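Local coordinates for protein chlorella virus DNA ligase-adenylate (Chlorella virus, PDB 1FVI) that is an ATP-dependent DNA ligase, captured as its covalent enzyme-adenylate intermediate, and probably seals nicks in duplex DNA during replication and repair, at residues Cys21-Lys26 and Val139-Ile144; Pro25-Ile30 and Lys157-Val162; Gln149-Val154 and Met186-Asp191. The protein carries 1 engineered substitution. All coordinates share one frame; numbering follows the deposited sequence.

Contact 1: residues Cys21-Lys26 and Val139-Ile144; sequences CLATPK and VEINNI. With AMP (adenosine monophosphate), chain C.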
# COMPACT_ATOMS: atom_id res chain seq x y z
N CYS A 21 -12.37 7.44 -11.31
CA CYS A 21 -11.61 7.79 -10.10
C CYS A 21 -10.16 7.28 -10.17
O CYS A 21 -9.84 6.40 -10.96
CB CYS A 21 -12.31 7.26 -8.82
SG CYS A 21 -12.19 5.46 -8.51
N LEU A 22 -9.29 7.92 -9.38
CA LEU A 22 -7.87 7.59 -9.31
C LEU A 22 -7.48 6.90 -8.00
O LEU A 22 -7.51 7.50 -6.93
CB LEU A 22 -7.05 8.87 -9.51
CG LEU A 22 -7.26 9.52 -10.88
CD1 LEU A 22 -6.56 10.88 -10.95
CD2 LEU A 22 -6.72 8.59 -11.97
N ALA A 23 -7.04 5.65 -8.10
CA ALA A 23 -6.71 4.89 -6.90
C ALA A 23 -5.24 4.59 -6.63
O ALA A 23 -4.43 4.53 -7.54
CB ALA A 23 -7.52 3.58 -6.88
N THR A 24 -4.92 4.45 -5.35
CA THR A 24 -3.57 4.11 -4.92
C THR A 24 -3.73 3.14 -3.75
O THR A 24 -4.85 2.93 -3.26
CB THR A 24 -2.73 5.36 -4.47
OG1 THR A 24 -3.47 6.13 -3.51
CG2 THR A 24 -2.33 6.24 -5.68
N PRO A 25 -2.64 2.45 -3.36
CA PRO A 25 -2.72 1.49 -2.25
C PRO A 25 -2.71 2.13 -0.88
O PRO A 25 -1.99 3.11 -0.64
CB PRO A 25 -1.49 0.63 -2.47
CG PRO A 25 -0.51 1.59 -3.02
CD PRO A 25 -1.34 2.36 -4.03
N LYS A 26 -3.54 1.60 0.01
CA LYS A 26 -3.59 2.09 1.38
C LYS A 26 -2.33 1.56 2.09
O LYS A 26 -2.18 0.35 2.33
CB LYS A 26 -4.87 1.60 2.07
CG LYS A 26 -5.22 2.25 3.42
CD LYS A 26 -6.57 1.73 3.89
CE LYS A 26 -7.14 2.50 5.09
NZ LYS A 26 -6.33 2.40 6.35
N VAL A 139 -3.99 4.80 -10.33
CA VAL A 139 -4.57 3.95 -11.35
C VAL A 139 -5.95 4.51 -11.64
O VAL A 139 -6.64 4.90 -10.71
CB VAL A 139 -4.77 2.50 -10.81
CG1 VAL A 139 -5.55 1.67 -11.81
CG2 VAL A 139 -3.44 1.86 -10.51
N GLU A 140 -6.33 4.59 -12.91
CA GLU A 140 -7.66 5.07 -13.26
C GLU A 140 -8.59 3.86 -13.25
O GLU A 140 -8.36 2.89 -13.97
CB GLU A 140 -7.67 5.75 -14.63
CG GLU A 140 -9.06 6.25 -15.05
CD GLU A 140 -9.04 6.99 -16.39
OE1 GLU A 140 -9.73 8.04 -16.50
OE2 GLU A 140 -8.34 6.53 -17.32
N ILE A 141 -9.59 3.89 -12.37
CA ILE A 141 -10.57 2.82 -12.22
C ILE A 141 -11.87 3.36 -12.83
O ILE A 141 -12.26 4.50 -12.56
CB ILE A 141 -10.78 2.48 -10.70
CG1 ILE A 141 -9.46 2.07 -10.05
CG2 ILE A 141 -11.87 1.42 -10.52
CD1 ILE A 141 -8.84 0.81 -10.59
N ASN A 142 -12.55 2.53 -13.63
CA ASN A 142 -13.77 2.96 -14.30
C ASN A 142 -15.07 2.40 -13.80
O ASN A 142 -16.13 2.96 -14.08
CB ASN A 142 -13.66 2.64 -15.79
CG ASN A 142 -12.58 3.44 -16.47
OD1 ASN A 142 -12.42 4.65 -16.23
ND2 ASN A 142 -11.82 2.79 -17.33
N ASN A 143 -15.00 1.28 -13.08
CA ASN A 143 -16.21 0.63 -12.56
C ASN A 143 -15.94 -0.18 -11.28
O ASN A 143 -14.79 -0.34 -10.85
CB ASN A 143 -16.87 -0.26 -13.65
CG ASN A 143 -15.91 -1.29 -14.25
OD1 ASN A 143 -15.56 -1.23 -15.44
ND2 ASN A 143 -15.47 -2.23 -13.43
N ILE A 144 -17.02 -0.67 -10.66
CA ILE A 144 -16.94 -1.44 -9.42
C ILE A 144 -16.08 -2.72 -9.52
O ILE A 144 -15.32 -3.04 -8.62
CB ILE A 144 -18.37 -1.76 -8.89
CG1 ILE A 144 -19.02 -0.47 -8.41
CG2 ILE A 144 -18.33 -2.87 -7.81
CD1 ILE A 144 -20.44 -0.60 -7.99
P AMP C . -6.46 3.35 7.48
O1P AMP C . -7.77 3.52 8.09
O3P AMP C . -5.59 3.09 8.78
O5' AMP C . -5.92 4.67 7.00
C5' AMP C . -4.51 4.77 6.48
C4' AMP C . -3.89 6.13 6.71
O4' AMP C . -2.77 6.21 5.82
C3' AMP C . -4.82 7.31 6.35
O3' AMP C . -4.72 8.43 7.23
C2' AMP C . -4.36 7.76 5.00
O2' AMP C . -4.56 9.16 4.86
C1' AMP C . -2.90 7.29 4.92
N9 AMP C . -2.58 6.81 3.59
C8 AMP C . -1.98 5.59 3.33
N7 AMP C . -1.83 5.43 2.05
C5 AMP C . -2.33 6.56 1.42
C6 AMP C . -2.43 6.95 0.07
N6 AMP C . -2.00 6.18 -0.95
N1 AMP C . -2.99 8.16 -0.15
C2 AMP C . -3.40 8.90 0.84
N3 AMP C . -3.37 8.66 2.16
C4 AMP C . -2.81 7.44 2.42
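Cys21 holds SG in the crowded position between its backbone N and carbonyl carbon (chi1 75°), which brings the sulfur alongside CB of Ile141 at 4.0 Å. Ile141 turns CG1 beside its own backbone N (chi1 -58°), and that branch meets CB of Ala23. On the opposite face of the sheet Leu22, with CG anti to the carbonyl carbon, lays CD2 over CA and CB of Glu140. Four backbone hydrogen bonds join the antiparallel strands. Cys21 and Ile141 exchange a nearly straight pair, Ile141 N to Cys21 O being 2.9 Å; Ala23 and Val139 exchange another, with Ala23 N to Val139 O at 2.7 Å. Beyond this ladder strand 21-25 runs on into the nucleotide site. Thr24 has OG1 in the crowded position (chi1 52°), and AMP N6 donates to OG1 at 3.0 Å and also to Pro25 O, so two acceptors read the adenine amino group. Lys26 carries the adenylate covalently through an NZ-P bond, the hallmark of the ligase-adenylate. Strand 139-141 forms the edge of a mixed sheet in which strand 162-165 flanks the other side of strand 21-25; helix 144-156 packs on Ala23 through Tyr150, and helix 108-121 covers Leu22.

Contact 2: residues Pro25-Ile30 and Lys157-Val162; sequences PKIAGI and KGFEGV. Engineered in segment 25-30: Ala28 (natural residue Asp). With AMP (adenosine monophosphate), chain C.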
# COMPACT_ATOMS: atom_id res chain seq x y z
N PRO A 25 -2.64 2.45 -3.36
CA PRO A 25 -2.72 1.49 -2.25
C PRO A 25 -2.71 2.13 -0.88
O PRO A 25 -1.99 3.11 -0.64
CB PRO A 25 -1.49 0.63 -2.47
CG PRO A 25 -0.51 1.59 -3.02
CD PRO A 25 -1.34 2.36 -4.03
N LYS A 26 -3.54 1.60 0.01
CA LYS A 26 -3.59 2.09 1.38
C LYS A 26 -2.33 1.56 2.09
O LYS A 26 -2.18 0.35 2.33
CB LYS A 26 -4.87 1.60 2.07
CG LYS A 26 -5.22 2.25 3.42
CD LYS A 26 -6.57 1.73 3.89
CE LYS A 26 -7.14 2.50 5.09
NZ LYS A 26 -6.33 2.40 6.35
N ILE A 27 -1.40 2.46 2.37
CA ILE A 27 -0.15 2.10 3.04
C ILE A 27 -0.22 2.20 4.58
O ILE A 27 -0.77 3.17 5.15
CB ILE A 27 1.03 3.00 2.52
CG1 ILE A 27 1.17 2.85 1.01
CG2 ILE A 27 2.35 2.65 3.22
CD1 ILE A 27 1.70 4.08 0.35
N ALA A 28 0.32 1.17 5.22
CA ALA A 28 0.41 1.11 6.67
C ALA A 28 1.80 1.69 6.93
O ALA A 28 2.82 1.03 6.70
CB ALA A 28 0.35 -0.35 7.13
N GLY A 29 1.86 2.95 7.32
CA GLY A 29 3.15 3.55 7.57
C GLY A 29 3.08 4.86 8.34
O GLY A 29 2.09 5.15 9.02
N ILE A 30 4.14 5.65 8.22
CA ILE A 30 4.21 6.92 8.91
C ILE A 30 4.03 8.04 7.90
O ILE A 30 4.85 8.21 6.98
CB ILE A 30 5.57 7.08 9.66
CG1 ILE A 30 5.80 5.89 10.60
CG2 ILE A 30 5.61 8.41 10.48
CD1 ILE A 30 4.69 5.73 11.71
N LYS A 157 -0.32 -7.54 -2.64
CA LYS A 157 1.01 -6.96 -2.54
C LYS A 157 1.36 -6.59 -1.10
O LYS A 157 2.46 -6.12 -0.80
CB LYS A 157 1.16 -5.77 -3.50
CG LYS A 157 1.14 -6.19 -4.97
CD LYS A 157 1.06 -4.97 -5.88
CE LYS A 157 0.92 -5.35 -7.35
NZ LYS A 157 -0.37 -6.03 -7.66
N GLY A 158 0.42 -6.85 -0.20
CA GLY A 158 0.65 -6.58 1.21
C GLY A 158 0.13 -5.28 1.78
O GLY A 158 0.44 -4.96 2.93
N PHE A 159 -0.64 -4.52 1.00
CA PHE A 159 -1.21 -3.25 1.45
C PHE A 159 -2.52 -3.47 2.22
O PHE A 159 -3.11 -4.55 2.16
CB PHE A 159 -1.42 -2.30 0.26
CG PHE A 159 -0.15 -1.95 -0.47
CD1 PHE A 159 0.11 -2.46 -1.73
CD2 PHE A 159 0.81 -1.14 0.13
CE1 PHE A 159 1.31 -2.18 -2.40
CE2 PHE A 159 2.01 -0.84 -0.52
CZ PHE A 159 2.26 -1.37 -1.78
N GLU A 160 -2.99 -2.42 2.88
CA GLU A 160 -4.21 -2.46 3.71
C GLU A 160 -5.54 -2.45 2.96
O GLU A 160 -6.54 -2.96 3.46
CB GLU A 160 -4.24 -1.26 4.68
CG GLU A 160 -3.13 -1.20 5.72
CD GLU A 160 -3.16 -2.38 6.67
OE1 GLU A 160 -2.38 -3.34 6.46
OE2 GLU A 160 -3.97 -2.35 7.62
N GLY A 161 -5.58 -1.79 1.82
CA GLY A 161 -6.81 -1.67 1.07
C GLY A 161 -6.51 -0.60 0.06
O GLY A 161 -5.35 -0.45 -0.33
N VAL A 162 -7.51 0.19 -0.32
CA VAL A 162 -7.29 1.24 -1.32
C VAL A 162 -7.71 2.66 -0.96
O VAL A 162 -8.60 2.89 -0.13
CB VAL A 162 -7.81 0.81 -2.76
CG1 VAL A 162 -8.38 -0.62 -2.76
CG2 VAL A 162 -8.80 1.81 -3.34
P AMP C . -6.46 3.35 7.48
O1P AMP C . -7.77 3.52 8.09
O3P AMP C . -5.59 3.09 8.78
O5' AMP C . -5.92 4.67 7.00
C5' AMP C . -4.51 4.77 6.48
C4' AMP C . -3.89 6.13 6.71
O4' AMP C . -2.77 6.21 5.82
C3' AMP C . -4.82 7.31 6.35
O3' AMP C . -4.72 8.43 7.23
C2' AMP C . -4.36 7.76 5.00
O2' AMP C . -4.56 9.16 4.86
C1' AMP C . -2.90 7.29 4.92
N9 AMP C . -2.58 6.81 3.59
C8 AMP C . -1.98 5.59 3.33
N7 AMP C . -1.83 5.43 2.05
C5 AMP C . -2.33 6.56 1.42
C6 AMP C . -2.43 6.95 0.07
N6 AMP C . -2.00 6.18 -0.95
N1 AMP C . -2.99 8.16 -0.15
C2 AMP C . -3.40 8.90 0.84
N3 AMP C . -3.37 8.66 2.16
C4 AMP C . -2.81 7.44 2.42
O HOH W 1 -5.75 -0.66 7.72
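Phe159 presents one ring face to Pro25, whose CB stands over it in a CH-pi contact, 3.7 Å from the centroid and 19° off the normal. Ile27 lies side by side with the same ring and points the same way, Ile27 CG1 coming to 4.1 Å from Phe159 CE2. The aliphatic chain of Lys26 crosses Glu160 obliquely, CG and CD passing its CB, and bends at chi4 (-64°), where NZ joins the AMP phosphorus covalently. CB of the engineered Ala28 rests on CG of Glu160. Two backbone hydrogen bonds fix the nucleotide-bearing lysine: Lys26 N donates to Gly161 O (2.8 Å) from above the Gly161 carbonyl plane, whereas Glu160 N meets Lys26 O (2.9 Å) in the plane of the Lys26 carbonyl. Lys26-Gly29 is the KxDG motif of nucleotidyltransferases, Ala28 replacing its Asp; Glu160-Gly161 begin a second motif of that superfamily. Glu160 OE2 accepts from a water linked weakly to Lys26 NZ. Ile27 N donates to AMP N7 at 3.0 Å, so the adenylate-carrying segment also recognises the base. Gly158 ends helix 144-156 in a Schellman motif, and the turn that follows meets the loop between strands 21-25 and 30-34; Val162 pairs with Met186 of strand 184-186.

Contact 3: residues Gln149-Val154 and Met186-Asp191; sequences QYERDV and MKQFKD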
# COMPACT_ATOMS: atom_id res chain seq x y z
N GLN A 149 -11.14 -5.62 -8.10
CA GLN A 149 -9.97 -6.32 -8.62
C GLN A 149 -8.74 -5.59 -8.12
O GLN A 149 -7.73 -6.21 -7.78
CB GLN A 149 -9.98 -6.35 -10.15
CG GLN A 149 -11.19 -7.07 -10.75
CD GLN A 149 -11.19 -7.11 -12.27
OE1 GLN A 149 -10.92 -8.15 -12.87
NE2 GLN A 149 -11.50 -5.99 -12.91
N TYR A 150 -8.85 -4.26 -8.04
CA TYR A 150 -7.75 -3.43 -7.56
C TYR A 150 -7.41 -3.70 -6.08
O TYR A 150 -6.22 -3.78 -5.71
CB TYR A 150 -8.05 -1.95 -7.80
CG TYR A 150 -6.89 -1.07 -7.45
CD1 TYR A 150 -5.71 -1.12 -8.21
CD2 TYR A 150 -6.92 -0.23 -6.33
CE1 TYR A 150 -4.60 -0.38 -7.85
CE2 TYR A 150 -5.81 0.52 -5.97
CZ TYR A 150 -4.65 0.44 -6.73
OH TYR A 150 -3.52 1.09 -6.36
N GLU A 151 -8.45 -3.87 -5.25
CA GLU A 151 -8.26 -4.14 -3.82
C GLU A 151 -7.57 -5.50 -3.65
O GLU A 151 -6.66 -5.63 -2.83
CB GLU A 151 -9.59 -4.12 -3.02
CG GLU A 151 -9.36 -4.37 -1.51
CD GLU A 151 -10.55 -4.05 -0.59
OE1 GLU A 151 -10.54 -4.52 0.56
OE2 GLU A 151 -11.47 -3.31 -0.99
N ARG A 152 -8.05 -6.51 -4.39
CA ARG A 152 -7.46 -7.85 -4.38
C ARG A 152 -5.96 -7.74 -4.72
O ARG A 152 -5.10 -8.29 -4.04
CB ARG A 152 -8.15 -8.72 -5.43
CG ARG A 152 -7.45 -10.06 -5.69
CD ARG A 152 -7.72 -10.58 -7.10
NE ARG A 152 -7.29 -9.64 -8.14
CZ ARG A 152 -7.73 -9.65 -9.40
NH1 ARG A 152 -8.61 -10.55 -9.80
NH2 ARG A 152 -7.34 -8.70 -10.25
N ASP A 153 -5.65 -7.01 -5.79
CA ASP A 153 -4.26 -6.82 -6.23
C ASP A 153 -3.43 -6.18 -5.15
O ASP A 153 -2.36 -6.67 -4.79
CB ASP A 153 -4.23 -5.94 -7.48
CG ASP A 153 -4.64 -6.69 -8.73
OD1 ASP A 153 -4.65 -7.94 -8.69
OD2 ASP A 153 -4.93 -6.03 -9.76
N VAL A 154 -3.94 -5.07 -4.66
CA VAL A 154 -3.31 -4.29 -3.61
C VAL A 154 -3.09 -5.11 -2.33
O VAL A 154 -2.00 -5.09 -1.74
CB VAL A 154 -4.12 -2.96 -3.44
CG1 VAL A 154 -4.39 -2.62 -2.02
CG2 VAL A 154 -3.41 -1.84 -4.19
N MET A 186 -10.94 2.77 1.40
CA MET A 186 -11.78 1.62 1.13
C MET A 186 -11.18 0.29 1.53
O MET A 186 -10.08 -0.06 1.16
CB MET A 186 -12.12 1.59 -0.36
CG MET A 186 -12.82 0.33 -0.79
SD MET A 186 -13.15 0.27 -2.54
CE MET A 186 -11.80 -0.63 -3.05
N LYS A 187 -11.94 -0.44 2.33
CA LYS A 187 -11.56 -1.77 2.78
C LYS A 187 -12.86 -2.57 2.64
O LYS A 187 -13.63 -2.71 3.58
CB LYS A 187 -11.02 -1.73 4.21
CG LYS A 187 -9.66 -1.02 4.33
CD LYS A 187 -9.29 -0.68 5.76
CE LYS A 187 -9.01 -1.91 6.59
NZ LYS A 187 -8.69 -1.55 8.01
N GLN A 188 -13.13 -2.99 1.41
CA GLN A 188 -14.34 -3.72 1.10
C GLN A 188 -14.23 -5.23 1.26
O GLN A 188 -15.26 -5.90 1.34
CB GLN A 188 -14.82 -3.36 -0.31
CG GLN A 188 -15.28 -1.90 -0.47
CD GLN A 188 -16.63 -1.61 0.17
OE1 GLN A 188 -17.63 -2.24 -0.15
NE2 GLN A 188 -16.67 -0.63 1.06
N PHE A 189 -13.01 -5.76 1.32
CA PHE A 189 -12.83 -7.21 1.48
C PHE A 189 -13.04 -7.62 2.92
O PHE A 189 -12.76 -6.86 3.84
CB PHE A 189 -11.46 -7.69 0.97
CG PHE A 189 -11.39 -7.87 -0.52
CD1 PHE A 189 -12.07 -7.01 -1.37
CD2 PHE A 189 -10.59 -8.86 -1.07
CE1 PHE A 189 -11.94 -7.12 -2.75
CE2 PHE A 189 -10.45 -8.98 -2.48
CZ PHE A 189 -11.12 -8.11 -3.31
N LYS A 190 -13.54 -8.85 3.09
CA LYS A 190 -13.87 -9.44 4.38
C LYS A 190 -12.78 -10.38 4.85
O LYS A 190 -12.13 -11.03 4.03
CB LYS A 190 -15.18 -10.22 4.21
CG LYS A 190 -16.00 -10.48 5.45
CD LYS A 190 -17.35 -11.06 5.03
CE LYS A 190 -18.37 -11.12 6.16
NZ LYS A 190 -18.10 -12.24 7.10
N ASP A 191 -12.58 -10.46 6.16
CA ASP A 191 -11.59 -11.34 6.77
C ASP A 191 -12.20 -12.69 7.11
O ASP A 191 -13.25 -12.77 7.76
CB ASP A 191 -11.07 -10.73 8.06
CG ASP A 191 -10.13 -9.60 7.83
OD1 ASP A 191 -9.08 -9.82 7.19
OD2 ASP A 191 -10.46 -8.48 8.28
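Gln149 opens the segment 149-154 of helix 144-156, and its CA lies over one face of the Arg152 guanidinium. Glu151 carries most of this contact. Its CG is anti to the backbone N (chi1 -179°) and the chain stays extended beyond it, so the carboxylate reaches straight out to the backbone of the facing loop. There the two oxygens take successive amides. Glu151 OE2 uses its syn lone pair, on the side of the other oxygen, to accept from Gln188 N at 2.9 Å; Glu151 OE1 is met from above the carboxylate plane by Phe189 N, also at 2.9 Å. This buried acid is thus gripped by two backbone N-H groups, which would be expected to help stabilise its negative charge. CE of Met186, at the bend of its chain, comes to 3.4 Å from Glu151 OE2, while Phe189 and Glu151 approach tip to tip, the ring and carboxylate planes 27° apart. Glu151 CG sits over one face of that ring in a CH-pi contact, 4.1 Å from the centroid. The chain from Met186 to Asp191 leaves strand 184-186 of the nucleotide-binding domain and enters strand 190-201 of the OB-fold sheet, so the glutamate holds the start of the interdomain connection to helix 144-156. Next along the helix, Arg152 packs CB against CZ and CE2 of Phe189, at 3.7 Å from CZ. Its chain bends at chi3 (58°) and turns the guanidinium away from the loop, toward Asp153, where Arg152 NE and Asp153 OD1 form a salt bridge at 3.2 Å. OD1 is approached from well above the Asp153 carboxylate plane.

In the fold
Contact 2 is the most deeply buried, lying near the centre of the chain, whereas contacts 1 and 3 are partly buried and sit farther out. Contacts 1 and 2 share Pro25 and Lys26 and both touch AMP, but contact 1 is regular strand pairing and contact 2 joins two loops through two backbone hydrogen bonds and side-chain packing round Phe159 and Glu160. Contact 3 replaces strand pairing by a carboxylate taking backbone amides. Helix 144-156 ties the set together: Tyr150 OH lies 3.4 Å from Pro25 N, and Val154 CG2 lies 3.6 Å from Pro25 CB. Val162 O, 2.8 Å from Met186 N, probably hydrogen-bonds contact 2 to contact 3.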